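AdeR (Acinetobacter baumannii, PDB 5X5L) binds an intercistronic DNA region through this C-terminal OmpR/PhoB-type winged-helix domain, and probably acts as the transcription-regulating response regulator of a two-component system. Local coordinates at residues H46-R51 against I90-V95. Residues are numbered along the deposited sequence; the frame is centred on the assembly and turned at random.
With nucleotides of chain I.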
# COMPACT_ATOMS: atom_id res chain seq x y z
N HIS C 46 -15.54 -18.78 19.31
CA HIS C 46 -16.62 -19.59 19.89
C HIS C 46 -17.84 -18.80 20.35
O HIS C 46 -18.86 -19.39 20.66
CB HIS C 46 -16.07 -20.45 21.03
CG HIS C 46 -14.87 -21.25 20.64
ND1 HIS C 46 -14.93 -22.28 19.74
CD2 HIS C 46 -13.57 -21.12 20.98
CE1 HIS C 46 -13.73 -22.79 19.57
NE2 HIS C 46 -12.88 -22.11 20.31
N LYS C 47 -17.75 -17.47 20.36
CA LYS C 47 -18.87 -16.63 20.76
C LYS C 47 -19.99 -16.66 19.73
O LYS C 47 -19.74 -16.67 18.52
CB LYS C 47 -18.42 -15.18 20.95
CG LYS C 47 -19.51 -14.25 21.46
CD LYS C 47 -19.05 -12.80 21.44
CE LYS C 47 -20.20 -11.85 21.71
NZ LYS C 47 -21.01 -11.57 20.52
N VAL C 48 -21.23 -16.66 20.23
CA VAL C 48 -22.41 -16.48 19.39
C VAL C 48 -22.64 -14.98 19.23
O VAL C 48 -22.92 -14.29 20.21
CB VAL C 48 -23.68 -17.11 20.03
CG1 VAL C 48 -24.90 -16.86 19.15
CG2 VAL C 48 -23.47 -18.59 20.28
N PHE C 49 -22.51 -14.49 18.00
CA PHE C 49 -22.83 -13.10 17.68
C PHE C 49 -24.26 -13.04 17.21
O PHE C 49 -24.68 -13.89 16.43
CB PHE C 49 -21.91 -12.58 16.57
CG PHE C 49 -20.47 -12.49 17.00
CD1 PHE C 49 -19.64 -13.61 16.95
CD2 PHE C 49 -19.97 -11.31 17.49
CE1 PHE C 49 -18.33 -13.53 17.36
CE2 PHE C 49 -18.65 -11.22 17.90
CZ PHE C 49 -17.82 -12.33 17.83
N THR C 50 -25.02 -12.07 17.69
CA THR C 50 -26.39 -11.87 17.22
C THR C 50 -26.35 -11.18 15.85
O THR C 50 -25.32 -10.69 15.40
CB THR C 50 -27.23 -11.00 18.19
OG1 THR C 50 -26.61 -9.72 18.38
CG2 THR C 50 -27.33 -11.64 19.55
N ARG C 51 -27.50 -11.18 15.19
CA ARG C 51 -27.64 -10.51 13.90
C ARG C 51 -27.47 -9.01 14.06
O ARG C 51 -26.87 -8.36 13.20
CB ARG C 51 -28.98 -10.85 13.24
CG ARG C 51 -29.08 -12.31 12.84
CD ARG C 51 -30.48 -12.72 12.43
NE ARG C 51 -30.50 -13.99 11.73
CZ ARG C 51 -30.48 -15.20 12.29
NH1 ARG C 51 -30.44 -15.34 13.61
NH2 ARG C 51 -30.49 -16.28 11.52
N ILE C 90 -21.46 -21.73 11.90
CA ILE C 90 -22.65 -22.43 12.42
C ILE C 90 -23.69 -21.45 12.94
O ILE C 90 -23.39 -20.57 13.73
CB ILE C 90 -22.28 -23.46 13.52
CG1 ILE C 90 -21.62 -24.67 12.84
CG2 ILE C 90 -23.48 -23.98 14.25
CD1 ILE C 90 -20.18 -24.54 12.58
N ASN C 91 -24.92 -21.66 12.51
CA ASN C 91 -26.07 -20.89 13.00
C ASN C 91 -26.45 -21.45 14.37
O ASN C 91 -26.40 -22.66 14.58
CB ASN C 91 -27.24 -20.97 12.01
CG ASN C 91 -28.60 -20.87 12.70
OD1 ASN C 91 -29.22 -21.88 12.99
ND2 ASN C 91 -28.95 -19.66 13.17
N VAL C 92 -26.81 -20.57 15.29
CA VAL C 92 -27.32 -20.94 16.60
C VAL C 92 -28.76 -20.45 16.62
O VAL C 92 -29.03 -19.26 16.78
CB VAL C 92 -26.50 -20.31 17.74
CG1 VAL C 92 -27.05 -20.73 19.10
CG2 VAL C 92 -25.03 -20.69 17.59
N ARG C 93 -29.69 -21.39 16.46
CA ARG C 93 -31.08 -21.11 16.14
C ARG C 93 -31.72 -20.13 17.14
O ARG C 93 -31.69 -20.34 18.35
CB ARG C 93 -31.83 -22.43 16.13
CG ARG C 93 -33.30 -22.40 15.74
CD ARG C 93 -33.82 -23.82 15.93
NE ARG C 93 -35.26 -23.95 15.78
CZ ARG C 93 -35.92 -24.04 14.62
NH1 ARG C 93 -35.28 -23.99 13.44
NH2 ARG C 93 -37.25 -24.17 14.63
N GLY C 94 -32.27 -19.05 16.60
CA GLY C 94 -32.94 -18.02 17.40
C GLY C 94 -32.04 -16.97 18.03
O GLY C 94 -32.56 -16.04 18.65
N VAL C 95 -30.72 -17.11 17.89
CA VAL C 95 -29.76 -16.19 18.53
C VAL C 95 -28.90 -15.51 17.46
O VAL C 95 -28.90 -14.29 17.35
CB VAL C 95 -28.88 -16.91 19.59
CG1 VAL C 95 -28.40 -15.92 20.67
CG2 VAL C 95 -29.61 -18.07 20.25
P DG I 5 -33.11 -18.42 12.96
OP1 DG I 5 -31.93 -18.31 13.85
OP2 DG I 5 -33.85 -17.19 12.57
O5' DG I 5 -32.62 -19.23 11.68
C5' DG I 5 -32.03 -20.53 11.84
C4' DG I 5 -31.40 -21.01 10.55
O4' DG I 5 -32.44 -21.29 9.59
C3' DG I 5 -30.43 -20.05 9.85
O3' DG I 5 -29.33 -20.83 9.36
C2' DG I 5 -31.30 -19.41 8.78
C1' DG I 5 -32.23 -20.54 8.40
N9 DG I 5 -33.53 -20.15 7.89
C8 DG I 5 -34.45 -19.30 8.46
N7 DG I 5 -35.55 -19.17 7.75
C5 DG I 5 -35.35 -20.02 6.67
C6 DG I 5 -36.20 -20.31 5.57
O6 DG I 5 -37.33 -19.87 5.33
N1 DG I 5 -35.61 -21.22 4.70
C2 DG I 5 -34.36 -21.78 4.86
N2 DG I 5 -33.96 -22.64 3.91
N3 DG I 5 -33.56 -21.51 5.89
C4 DG I 5 -34.12 -20.63 6.74
P DA I 4 -39.36 -18.54 15.41
OP1 DA I 4 -38.89 -18.04 16.72
OP2 DA I 4 -40.13 -17.65 14.49
O5' DA I 4 -38.08 -19.03 14.60
C5' DA I 4 -37.33 -20.18 15.04
C4' DA I 4 -36.25 -20.50 14.02
O4' DA I 4 -36.83 -21.23 12.91
C3' DA I 4 -35.55 -19.28 13.42
O3' DA I 4 -34.14 -19.43 13.62
C2' DA I 4 -36.00 -19.29 11.96
C1' DA I 4 -36.25 -20.76 11.72
N9 DA I 4 -37.18 -21.04 10.62
C8 DA I 4 -38.45 -20.56 10.43
N7 DA I 4 -39.02 -20.98 9.33
C5 DA I 4 -38.06 -21.80 8.75
C6 DA I 4 -38.04 -22.54 7.55
N6 DA I 4 -39.07 -22.59 6.70
N1 DA I 4 -36.92 -23.24 7.26
C2 DA I 4 -35.89 -23.20 8.12
N3 DA I 4 -35.79 -22.53 9.27
C4 DA I 4 -36.92 -21.84 9.53
P DA I 3 -45.62 -21.24 15.00
OP1 DA I 3 -45.90 -20.99 16.45
OP2 DA I 3 -46.22 -20.34 13.96
O5' DA I 3 -44.04 -21.23 14.77
C5' DA I 3 -43.11 -21.59 15.82
C4' DA I 3 -41.72 -21.70 15.24
O4' DA I 3 -41.68 -22.63 14.13
C3' DA I 3 -41.13 -20.38 14.70
O3' DA I 3 -40.18 -19.90 15.65
C2' DA I 3 -40.55 -20.76 13.34
C1' DA I 3 -40.58 -22.28 13.33
N9 DA I 3 -40.77 -22.89 12.01
C8 DA I 3 -41.81 -22.72 11.13
N7 DA I 3 -41.67 -23.39 10.01
C5 DA I 3 -40.46 -24.04 10.16
C6 DA I 3 -39.74 -24.92 9.31
N6 DA I 3 -40.16 -25.30 8.10
N1 DA I 3 -38.56 -25.40 9.76
C2 DA I 3 -38.13 -25.02 10.98
N3 DA I 3 -38.72 -24.21 11.86
C4 DA I 3 -39.89 -23.75 11.38
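Val48 meets Val92 and Val95 mainly through methyl groups, and no hydrogen bond joins 46-51 to 90-95. CG2 of Val48 and CG2 of Val92 touch tip to tip at 3.8 Å. The other branch, CG1, lies anti to the backbone N (chi1 178°) and reaches Val95, whose side chain crosses that of Val48 at about a right angle. Beyond this apolar patch the Thr50 CA points its hydrogen at the Val95 carbonyl, a CA-H...O contact of 3.5 Å between Thr50 CA and Val95 O.

Both segments then converge on one phosphate of the DNA. OP1 of DG5 of chain I accepts a nearly straight bond from Gly94 N (2.9 Å, 167°) and weak, bent ones from Asn91 ND2 and Arg51 NH1, each 3.3 Å long, while OP2 lies over one face of the Arg51 guanidinium. Gly94 is the third residue of a type II beta turn, closed by Val95 N bonding to Val92 O. From the same turn, extended Arg93 runs along the sugar of DA4 of chain I, whose O4' lies over one guanidinium face, and Arg93 NH2 donates an almost linear bond to N3 of DA3 of chain I (3.1 Å, 175°). N3 faces the minor groove, consistent with the wing arginine of OmpR/PhoB-type winged-helix domains.

Arg51 is positioned by a salt bridge from NE to Asp70 on helix 66-81, and Thr50 N-caps helix 51-58. Strand 96-98 lies between strands 48-50 and 90-92 in the antiparallel sheet, so the two outer strands do not pair directly, and Val48 and Val92 both pack on Arg98 of the central strand.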